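Local coordinates for Fe(2+) transporter FeoB (Escherichia coli, PDB 3I8S), which takes up ferrous iron across the bacterial inner membrane in a GTP-driven system, this cytosolic N-terminal part being its GTP-binding G domain and helical domain, at residues K3-I9 and Q51-L57; F45-H50 and K160-D164; G112-I116 and I163-N169. All blocks are in the same frame, centred on the assembly; numbering follows the deposited sequence.

Contact 1 (K3-I9 and Q51-L57)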
loop_
_atom_site.group_PDB
_atom_site.type_symbol
_atom_site.label_atom_id
_atom_site.label_comp_id
_atom_site.label_asym_id
_atom_site.label_seq_id
_atom_site.Cartn_x
_atom_site.Cartn_y
_atom_site.Cartn_z
ATOM N N LYS A 3 -9.967 -2.207 19.877
ATOM C CA LYS A 3 -9.203 -1.011 19.453
ATOM C C LYS A 3 -9.429 -0.747 17.997
ATOM O O LYS A 3 -9.925 -1.601 17.272
ATOM C CB LYS A 3 -7.706 -1.175 19.723
ATOM C CG LYS A 3 -7.381 -1.460 21.158
ATOM C CD LYS A 3 -7.911 -0.368 22.008
ATOM C CE LYS A 3 -7.640 -0.615 23.456
ATOM N NZ LYS A 3 -6.203 -0.440 23.622
ATOM N N LEU A 4 -9.044 0.447 17.549
ATOM C CA LEU A 4 -8.931 0.673 16.109
ATOM C C LEU A 4 -7.574 0.187 15.712
ATOM O O LEU A 4 -6.577 0.657 16.265
ATOM C CB LEU A 4 -9.079 2.158 15.751
ATOM C CG LEU A 4 -9.077 2.509 14.281
ATOM C CD1 LEU A 4 -10.337 2.004 13.517
ATOM C CD2 LEU A 4 -8.956 4.058 14.123
ATOM N N THR A 5 -7.524 -0.771 14.778
ATOM C CA THR A 5 -6.254 -1.372 14.371
ATOM C C THR A 5 -5.743 -0.755 13.079
ATOM O O THR A 5 -6.415 -0.799 12.046
ATOM C CB THR A 5 -6.404 -2.881 14.190
ATOM O OG1 THR A 5 -6.891 -3.437 15.410
ATOM C CG2 THR A 5 -5.055 -3.537 13.821
ATOM N N ILE A 6 -4.547 -0.208 13.168
ATOM C CA ILE A 6 -3.865 0.445 12.055
ATOM C C ILE A 6 -2.527 -0.240 11.732
ATOM O O ILE A 6 -1.686 -0.472 12.630
ATOM C CB ILE A 6 -3.636 1.928 12.345
ATOM C CG1 ILE A 6 -4.932 2.618 12.717
ATOM C CG2 ILE A 6 -2.929 2.562 11.121
ATOM C CD1 ILE A 6 -4.791 4.063 12.933
ATOM N N GLY A 7 -2.339 -0.583 10.439
ATOM C CA GLY A 7 -1.079 -1.119 9.936
ATOM C C GLY A 7 -0.204 0.044 9.480
ATOM O O GLY A 7 -0.684 0.896 8.688
ATOM N N LEU A 8 1.039 0.083 9.941
ATOM C CA LEU A 8 2.012 1.079 9.463
ATOM C C LEU A 8 2.974 0.460 8.438
ATOM O O LEU A 8 3.653 -0.547 8.670
ATOM C CB LEU A 8 2.719 1.688 10.643
ATOM C CG LEU A 8 3.612 2.876 10.376
ATOM C CD1 LEU A 8 2.747 4.119 10.000
ATOM C CD2 LEU A 8 4.569 3.062 11.583
ATOM N N ILE A 9 2.961 1.018 7.234
ATOM C CA ILE A 9 3.638 0.365 6.132
ATOM C C ILE A 9 4.321 1.409 5.261
ATOM O O ILE A 9 3.762 2.493 5.018
ATOM C CB ILE A 9 2.670 -0.450 5.239
ATOM C CG1 ILE A 9 3.529 -1.376 4.315
ATOM C CG2 ILE A 9 1.635 0.499 4.600
ATOM C CD1 ILE A 9 2.799 -2.509 3.597
ATOM N N GLN A 51 -9.046 4.844 20.493
ATOM C CA GLN A 51 -7.932 4.106 21.049
ATOM C C GLN A 51 -7.398 3.223 19.952
ATOM O O GLN A 51 -8.133 2.409 19.380
ATOM C CB GLN A 51 -8.418 3.262 22.244
ATOM C CG GLN A 51 -8.829 4.106 23.395
ATOM C CD GLN A 51 -7.741 5.079 23.759
ATOM O OE1 GLN A 51 -6.542 4.735 23.743
ATOM N NE2 GLN A 51 -8.132 6.313 24.039
ATOM N N VAL A 52 -6.120 3.406 19.613
ATOM C CA VAL A 52 -5.490 2.750 18.475
ATOM C C VAL A 52 -4.392 1.744 18.870
ATOM O O VAL A 52 -3.599 1.976 19.788
ATOM C CB VAL A 52 -4.842 3.800 17.508
ATOM C CG1 VAL A 52 -4.043 3.095 16.347
ATOM C CG2 VAL A 52 -5.907 4.796 16.973
ATOM N N THR A 53 -4.413 0.605 18.192
ATOM C CA THR A 53 -3.285 -0.321 18.155
ATOM C C THR A 53 -2.646 -0.122 16.815
ATOM O O THR A 53 -3.303 -0.280 15.782
ATOM C CB THR A 53 -3.707 -1.806 18.305
ATOM O OG1 THR A 53 -4.318 -2.003 19.599
ATOM C CG2 THR A 53 -2.503 -2.735 18.181
ATOM N N LEU A 54 -1.355 0.175 16.847
ATOM C CA LEU A 54 -0.525 0.408 15.668
ATOM C C LEU A 54 0.463 -0.730 15.511
ATOM O O LEU A 54 1.288 -0.966 16.379
ATOM C CB LEU A 54 0.238 1.739 15.828
ATOM C CG LEU A 54 1.021 2.264 14.646
ATOM C CD1 LEU A 54 0.017 2.562 13.510
ATOM C CD2 LEU A 54 1.922 3.493 15.092
ATOM N N VAL A 55 0.362 -1.434 14.400
ATOM C CA VAL A 55 1.202 -2.571 14.073
ATOM C C VAL A 55 2.225 -2.138 13.035
ATOM O O VAL A 55 1.871 -1.691 11.917
ATOM C CB VAL A 55 0.342 -3.763 13.528
ATOM C CG1 VAL A 55 1.264 -4.938 13.185
ATOM C CG2 VAL A 55 -0.733 -4.155 14.535
ATOM N N ASP A 56 3.482 -2.211 13.403
ATOM C CA ASP A 56 4.558 -1.744 12.529
ATOM C C ASP A 56 4.900 -2.852 11.546
ATOM O O ASP A 56 5.421 -3.891 11.960
ATOM C CB ASP A 56 5.790 -1.410 13.358
ATOM C CG ASP A 56 6.957 -0.875 12.501
ATOM O OD1 ASP A 56 6.741 -0.213 11.477
ATOM O OD2 ASP A 56 8.080 -1.104 12.929
ATOM N N LEU A 57 4.689 -2.647 10.273
ATOM C CA LEU A 57 4.984 -3.732 9.319
ATOM C C LEU A 57 6.428 -3.605 8.773
ATOM O O LEU A 57 6.959 -2.497 8.671
ATOM C CB LEU A 57 3.962 -3.715 8.199
ATOM C CG LEU A 57 2.492 -3.807 8.574
ATOM C CD1 LEU A 57 1.644 -3.851 7.331
ATOM C CD2 LEU A 57 2.272 -5.019 9.505
#
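Ile-6 lies over the neighbouring strand, its CD1 3.6 Å from Val-52 CG1 and its CG2 3.8 Å from Leu-54 CD1. These are adjacent parallel strands in the central sheet of a P-loop GTPase fold. Residues 4-9 lead to the P-loop, and residues 51-56 end on Asp-56, the first residue of the Asp-Leu-Pro-Gly (G3) motif. The register runs from Leu-4 beside Val-52 to Leu-8 beside Asp-56. In the regular parallel pattern, Leu-4, Ile-6 and Leu-8 each bond through N and O to residues of 51-57 two apart: Leu-4 N to Gln-51 O is 2.8 Å, and Leu-4 O to Thr-53 N 2.9 Å. Leu-4, Ile-6, Leu-8, Val-52 and Leu-54 share one face, where Phe-20 of helix 16-24 covers Leu-8 and Leu-54. On the other, Tyr-80 of helix 72-83 packs on Thr-5 and Val-55. The side chain of Asp-56 touches that of the GTP-binding Lys-16, whose NZ is hydrogen-bonded to Leu-57 O. The last rung is Leu-57 N to Leu-8 O, 2.8 Å.

Contact 2 (F45-H50 and K160-D164)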
loop_
_atom_site.group_PDB
_atom_site.type_symbol
_atom_site.label_atom_id
_atom_site.label_comp_id
_atom_site.label_asym_id
_atom_site.label_seq_id
_atom_site.Cartn_x
_atom_site.Cartn_y
_atom_site.Cartn_z
ATOM N N PHE A 45 -1.770 4.196 20.983
ATOM C CA PHE A 45 -1.905 5.645 21.135
ATOM C C PHE A 45 -3.356 5.998 20.953
ATOM O O PHE A 45 -4.191 5.159 20.545
ATOM C CB PHE A 45 -1.033 6.455 20.151
ATOM C CG PHE A 45 -1.478 6.413 18.728
ATOM C CD1 PHE A 45 -0.978 5.443 17.872
ATOM C CD2 PHE A 45 -2.320 7.394 18.208
ATOM C CE1 PHE A 45 -1.367 5.404 16.546
ATOM C CE2 PHE A 45 -2.706 7.380 16.896
ATOM C CZ PHE A 45 -2.234 6.367 16.048
ATOM N N SER A 46 -3.652 7.243 21.274
ATOM C CA SER A 46 -5.032 7.703 21.220
ATOM C C SER A 46 -5.129 8.961 20.381
ATOM O O SER A 46 -4.156 9.729 20.232
ATOM C CB SER A 46 -5.628 7.900 22.608
ATOM O OG SER A 46 -4.956 8.897 23.358
ATOM N N THR A 47 -6.292 9.113 19.780
ATOM C CA THR A 47 -6.683 10.301 19.065
ATOM C C THR A 47 -7.822 10.966 19.864
ATOM O O THR A 47 -8.220 10.475 20.935
ATOM C CB THR A 47 -7.149 9.948 17.675
ATOM O OG1 THR A 47 -8.335 9.146 17.748
ATOM C CG2 THR A 47 -6.050 9.215 16.838
ATOM N N THR A 48 -8.451 12.008 19.327
ATOM C CA THR A 48 -9.599 12.575 20.002
ATOM C C THR A 48 -10.682 11.509 20.236
ATOM O O THR A 48 -11.248 11.441 21.325
ATOM C CB THR A 48 -10.183 13.776 19.223
ATOM O OG1 THR A 48 -9.166 14.788 19.100
ATOM C CG2 THR A 48 -11.409 14.309 19.873
ATOM N N ASP A 49 -10.939 10.686 19.229
ATOM C CA ASP A 49 -12.076 9.780 19.279
ATOM C C ASP A 49 -11.681 8.291 19.565
ATOM O O ASP A 49 -12.545 7.517 20.004
ATOM C CB ASP A 49 -12.828 9.810 17.960
ATOM C CG ASP A 49 -13.532 11.109 17.704
ATOM O OD1 ASP A 49 -13.814 11.850 18.644
ATOM O OD2 ASP A 49 -13.876 11.361 16.534
ATOM N N HIS A 50 -10.450 7.905 19.272
ATOM C CA HIS A 50 -10.128 6.477 19.115
ATOM C C HIS A 50 -8.952 6.068 19.972
ATOM O O HIS A 50 -7.996 6.847 20.154
ATOM C CB HIS A 50 -9.771 6.127 17.652
ATOM C CG HIS A 50 -10.928 6.205 16.706
ATOM N ND1 HIS A 50 -11.189 7.323 15.948
ATOM C CD2 HIS A 50 -11.876 5.295 16.371
ATOM C CE1 HIS A 50 -12.290 7.124 15.234
ATOM N NE2 HIS A 50 -12.711 5.891 15.455
ATOM N N LYS A 160 -3.505 12.488 13.281
ATOM C CA LYS A 160 -4.527 12.015 14.214
ATOM C C LYS A 160 -5.921 12.504 13.809
ATOM O O LYS A 160 -6.868 11.762 13.927
ATOM C CB LYS A 160 -4.174 12.367 15.661
ATOM C CG LYS A 160 -2.987 11.584 16.214
ATOM C CD LYS A 160 -2.811 11.815 17.659
ATOM C CE LYS A 160 -1.693 11.033 18.261
ATOM N NZ LYS A 160 -1.729 11.176 19.782
ATOM N N LEU A 161 -6.043 13.738 13.343
ATOM C CA LEU A 161 -7.293 14.272 12.761
ATOM C C LEU A 161 -7.779 13.355 11.628
ATOM O O LEU A 161 -8.938 12.983 11.586
ATOM C CB LEU A 161 -7.068 15.669 12.184
ATOM C CG LEU A 161 -8.232 16.421 11.509
ATOM C CD1 LEU A 161 -9.493 16.385 12.357
ATOM C CD2 LEU A 161 -7.894 17.927 11.221
ATOM N N ALA A 162 -6.868 13.075 10.697
ATOM C CA ALA A 162 -7.134 12.198 9.574
ATOM C C ALA A 162 -7.625 10.810 10.012
ATOM O O ALA A 162 -8.563 10.270 9.412
ATOM C CB ALA A 162 -5.892 12.130 8.635
ATOM N N ILE A 163 -7.021 10.249 11.036
ATOM C CA ILE A 163 -7.467 8.952 11.583
ATOM C C ILE A 163 -8.929 9.057 12.057
ATOM O O ILE A 163 -9.807 8.234 11.708
ATOM C CB ILE A 163 -6.515 8.463 12.720
ATOM C CG1 ILE A 163 -5.115 8.059 12.187
ATOM C CG2 ILE A 163 -7.204 7.323 13.509
ATOM C CD1 ILE A 163 -4.012 7.851 13.305
ATOM N N ASP A 164 -9.238 10.118 12.800
ATOM C CA ASP A 164 -10.616 10.320 13.291
ATOM C C ASP A 164 -11.672 10.559 12.182
ATOM O O ASP A 164 -12.890 10.553 12.409
ATOM C CB ASP A 164 -10.674 11.419 14.347
ATOM C CG ASP A 164 -10.128 10.973 15.690
ATOM O OD1 ASP A 164 -9.903 11.828 16.537
ATOM O OD2 ASP A 164 -9.952 9.757 15.907
HETATM O O HOH W 1 -14.161 9.664 14.562
#
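Phe-45, near the end of strand 39-46, meets Ile-163 of helix 154-164 at its ring edge, with Phe-45 CZ 3.6 Å from Ile-163 CD1. Val-52 and Leu-54 of the next strand and Leu-23 of helix 16-24 also pack on this ring. The CA-to-CB bond of Ser-46 points away from the helix, but Ser-46 O accepts a hydrogen bond from Lys-160 NZ at 2.9 Å. Thr-47 starts the hairpin turn into strand 51-56. Thr-47 CG2 lies 3.9 Å from Lys-160 CB and 4.0 Å from Ile-163 CG2. Thr-47 OG1 gives a short 2.5 Å hydrogen bond to Asp-164 OD2 and accepts from His-50 N at 2.9 Å, an ST motif. Thr-48 follows, with CB 3.3 Å from Asp-164 OD1. Asp-49 N then bonds to Asp-164 OD1 at 3.1 Å, and a water joins Asp-49 OD2 (2.6 Å) to Asp-164 O (2.7 Å). His-50 completes the set, with ND1 2.7 Å from Asp-164 OD2. The contact is structural, joining the hairpin turn to the last helix of the G domain. One carboxylate takes a hydroxyl, a backbone NH and an imidazole NH, so Asp-164 holds the turn through several donors at once.

Contact 3 (G112-I116 and I163-N169)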
loop_
_atom_site.group_PDB
_atom_site.type_symbol
_atom_site.label_atom_id
_atom_site.label_comp_id
_atom_site.label_asym_id
_atom_site.label_seq_id
_atom_site.Cartn_x
_atom_site.Cartn_y
_atom_site.Cartn_z
ATOM N N GLY A 112 -7.792 -1.884 -2.089
ATOM C CA GLY A 112 -8.962 -1.195 -1.602
ATOM C C GLY A 112 -8.990 -1.015 -0.098
ATOM O O GLY A 112 -10.044 -0.689 0.460
ATOM N N ILE A 113 -7.861 -1.229 0.580
ATOM C CA ILE A 113 -7.862 -1.095 2.048
ATOM C C ILE A 113 -7.830 0.412 2.380
ATOM O O ILE A 113 -7.073 1.131 1.720
ATOM C CB ILE A 113 -6.593 -1.697 2.754
ATOM C CG1 ILE A 113 -6.097 -3.007 2.125
ATOM C CG2 ILE A 113 -6.868 -1.796 4.256
ATOM C CD1 ILE A 113 -7.039 -4.106 2.168
ATOM N N PRO A 114 -8.670 0.900 3.337
ATOM C CA PRO A 114 -8.636 2.328 3.673
ATOM C C PRO A 114 -7.215 2.740 4.067
ATOM O O PRO A 114 -6.585 2.059 4.856
ATOM C CB PRO A 114 -9.566 2.428 4.861
ATOM C CG PRO A 114 -10.541 1.360 4.603
ATOM C CD PRO A 114 -9.737 0.233 4.108
ATOM N N CYS A 115 -6.721 3.815 3.441
ATOM C CA CYS A 115 -5.348 4.306 3.616
ATOM C C CYS A 115 -5.343 5.786 3.946
ATOM O O CYS A 115 -6.256 6.541 3.550
ATOM C CB CYS A 115 -4.533 4.114 2.324
ATOM S SG CYS A 115 -4.050 2.430 1.932
ATOM N N ILE A 116 -4.341 6.180 4.722
ATOM C CA ILE A 116 -3.937 7.546 4.859
ATOM C C ILE A 116 -2.467 7.576 4.463
ATOM O O ILE A 116 -1.671 6.796 5.006
ATOM C CB ILE A 116 -4.062 8.025 6.318
ATOM C CG1 ILE A 116 -5.551 8.056 6.743
ATOM C CG2 ILE A 116 -3.425 9.428 6.442
ATOM C CD1 ILE A 116 -5.719 8.075 8.221
ATOM N N ILE A 163 -7.021 10.249 11.036
ATOM C CA ILE A 163 -7.467 8.952 11.583
ATOM C C ILE A 163 -8.929 9.057 12.057
ATOM O O ILE A 163 -9.807 8.234 11.708
ATOM C CB ILE A 163 -6.515 8.463 12.720
ATOM C CG1 ILE A 163 -5.115 8.059 12.187
ATOM C CG2 ILE A 163 -7.204 7.323 13.509
ATOM C CD1 ILE A 163 -4.012 7.851 13.305
ATOM N N ASP A 164 -9.238 10.118 12.800
ATOM C CA ASP A 164 -10.616 10.320 13.291
ATOM C C ASP A 164 -11.672 10.559 12.182
ATOM O O ASP A 164 -12.890 10.553 12.409
ATOM C CB ASP A 164 -10.674 11.419 14.347
ATOM C CG ASP A 164 -10.128 10.973 15.690
ATOM O OD1 ASP A 164 -9.903 11.828 16.537
ATOM O OD2 ASP A 164 -9.952 9.757 15.907
ATOM N N ARG A 165 -11.187 10.833 10.995
ATOM C CA ARG A 165 -12.010 11.001 9.838
ATOM C C ARG A 165 -11.862 9.901 8.771
ATOM O O ARG A 165 -12.354 10.079 7.649
ATOM C CB ARG A 165 -11.626 12.324 9.220
ATOM C CG ARG A 165 -11.993 13.467 10.074
ATOM C CD ARG A 165 -11.634 14.760 9.368
ATOM N NE ARG A 165 -12.207 15.851 10.113
ATOM C CZ ARG A 165 -11.911 17.129 9.927
ATOM N NH1 ARG A 165 -11.029 17.489 8.997
ATOM N NH2 ARG A 165 -12.480 18.016 10.687
ATOM N N TYR A 166 -11.274 8.773 9.104
ATOM C CA TYR A 166 -10.892 7.871 8.012
ATOM C C TYR A 166 -12.149 7.261 7.365
ATOM O O TYR A 166 -13.186 7.123 7.961
ATOM C CB TYR A 166 -9.897 6.812 8.435
ATOM C CG TYR A 166 -10.538 5.553 8.883
ATOM C CD1 TYR A 166 -10.965 5.408 10.192
ATOM C CD2 TYR A 166 -10.761 4.505 7.987
ATOM C CE1 TYR A 166 -11.581 4.242 10.611
ATOM C CE2 TYR A 166 -11.351 3.322 8.403
ATOM C CZ TYR A 166 -11.771 3.203 9.719
ATOM O OH TYR A 166 -12.380 2.041 10.151
ATOM N N LYS A 167 -12.006 6.999 6.076
ATOM C CA LYS A 167 -13.086 6.583 5.215
ATOM C C LYS A 167 -12.534 5.705 4.115
ATOM O O LYS A 167 -11.333 5.582 3.957
ATOM C CB LYS A 167 -13.744 7.834 4.589
ATOM C CG LYS A 167 -12.679 8.702 3.853
ATOM C CD LYS A 167 -13.178 10.006 3.272
ATOM C CE LYS A 167 -11.974 10.875 2.854
ATOM N NZ LYS A 167 -12.503 12.207 2.448
ATOM N N ALA A 168 -13.431 5.158 3.291
ATOM C CA ALA A 168 -12.995 4.376 2.182
ATOM C C ALA A 168 -12.232 5.290 1.211
ATOM O O ALA A 168 -12.588 6.469 1.042
ATOM C CB ALA A 168 -14.193 3.743 1.500
ATOM N N ASN A 169 -11.241 4.735 0.550
ATOM C CA ASN A 169 -10.550 5.447 -0.507
ATOM C C ASN A 169 -11.532 5.704 -1.630
ATOM O O ASN A 169 -12.494 4.953 -1.810
ATOM C CB ASN A 169 -9.410 4.631 -1.031
ATOM C CG ASN A 169 -8.519 4.076 0.081
ATOM O OD1 ASN A 169 -8.380 4.666 1.146
ATOM N ND2 ASN A 169 -7.955 2.929 -0.164
HETATM O O HOH W 2 -11.299 1.737 1.005
HETATM O O HOH W 3 -8.979 7.391 5.179
#
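In this P-loop GTPase fold, the chain leaving the last helix of the G domain, 154-164, passes beside the start of the sheet strand 115-120. Gly-112, just past helix 98-111, closes it with a Schellman motif, and its positive phi turns the chain toward that strand. The Pro-114 ring is a bump that sits in the hollow between the edge of the Tyr-166 ring and Lys-167 O: Pro-114 CB lies 3.9 Å from Tyr-166 CD2 and 3.7 Å from Lys-167 O. Tyr-166 also covers Leu-4 and Leu-88 of the sheet. Further along, Ile-116 puts its CD1 into a shallow hollow at the helix end, 4.0 Å from Ile-163 CG1 and 4.4 Å from Tyr-166 CB. Ile-163 in turn rests on Leu-4 and Ile-6 of strand 4-10 and Ile-90 of strand 88-94. At the far end Asn-169 fits its amide beside the backbone on both sides of Pro-114. One water bridges the two segments, 2.8 Å from Gly-112 O and 3.0 Å from Asn-169 N. The amide itself bonds at both ends: Asn-169 ND2 to Ile-113 O is 2.7 Å, and Cys-115 N to Asn-169 OD1 is 3.0 Å.

Overall arrangement
All three contacts belong to the G domain and reach the same sheet. Contact 1 is within the sheet; contacts 2 and 3 join it to helix 154-164 and the chain after it. Their centres lie 12 to 13 Å apart. Ile-163 is the common point: it belongs to contacts 2 and 3, and its CG2 lies 3.8 Å from Leu-4 CD2 of contact 1. Contact 1 also continues into the hairpin of contact 2, where Val-52 N is 2.8 Å from Phe-45 O. Only contact 1 includes predicted GTP-site residues, Asp-56 and Leu-57. The side chain of Phe-45 is about 10 Å from that of Asp-56, and that of Cys-115 about 11 Å from Gly-10.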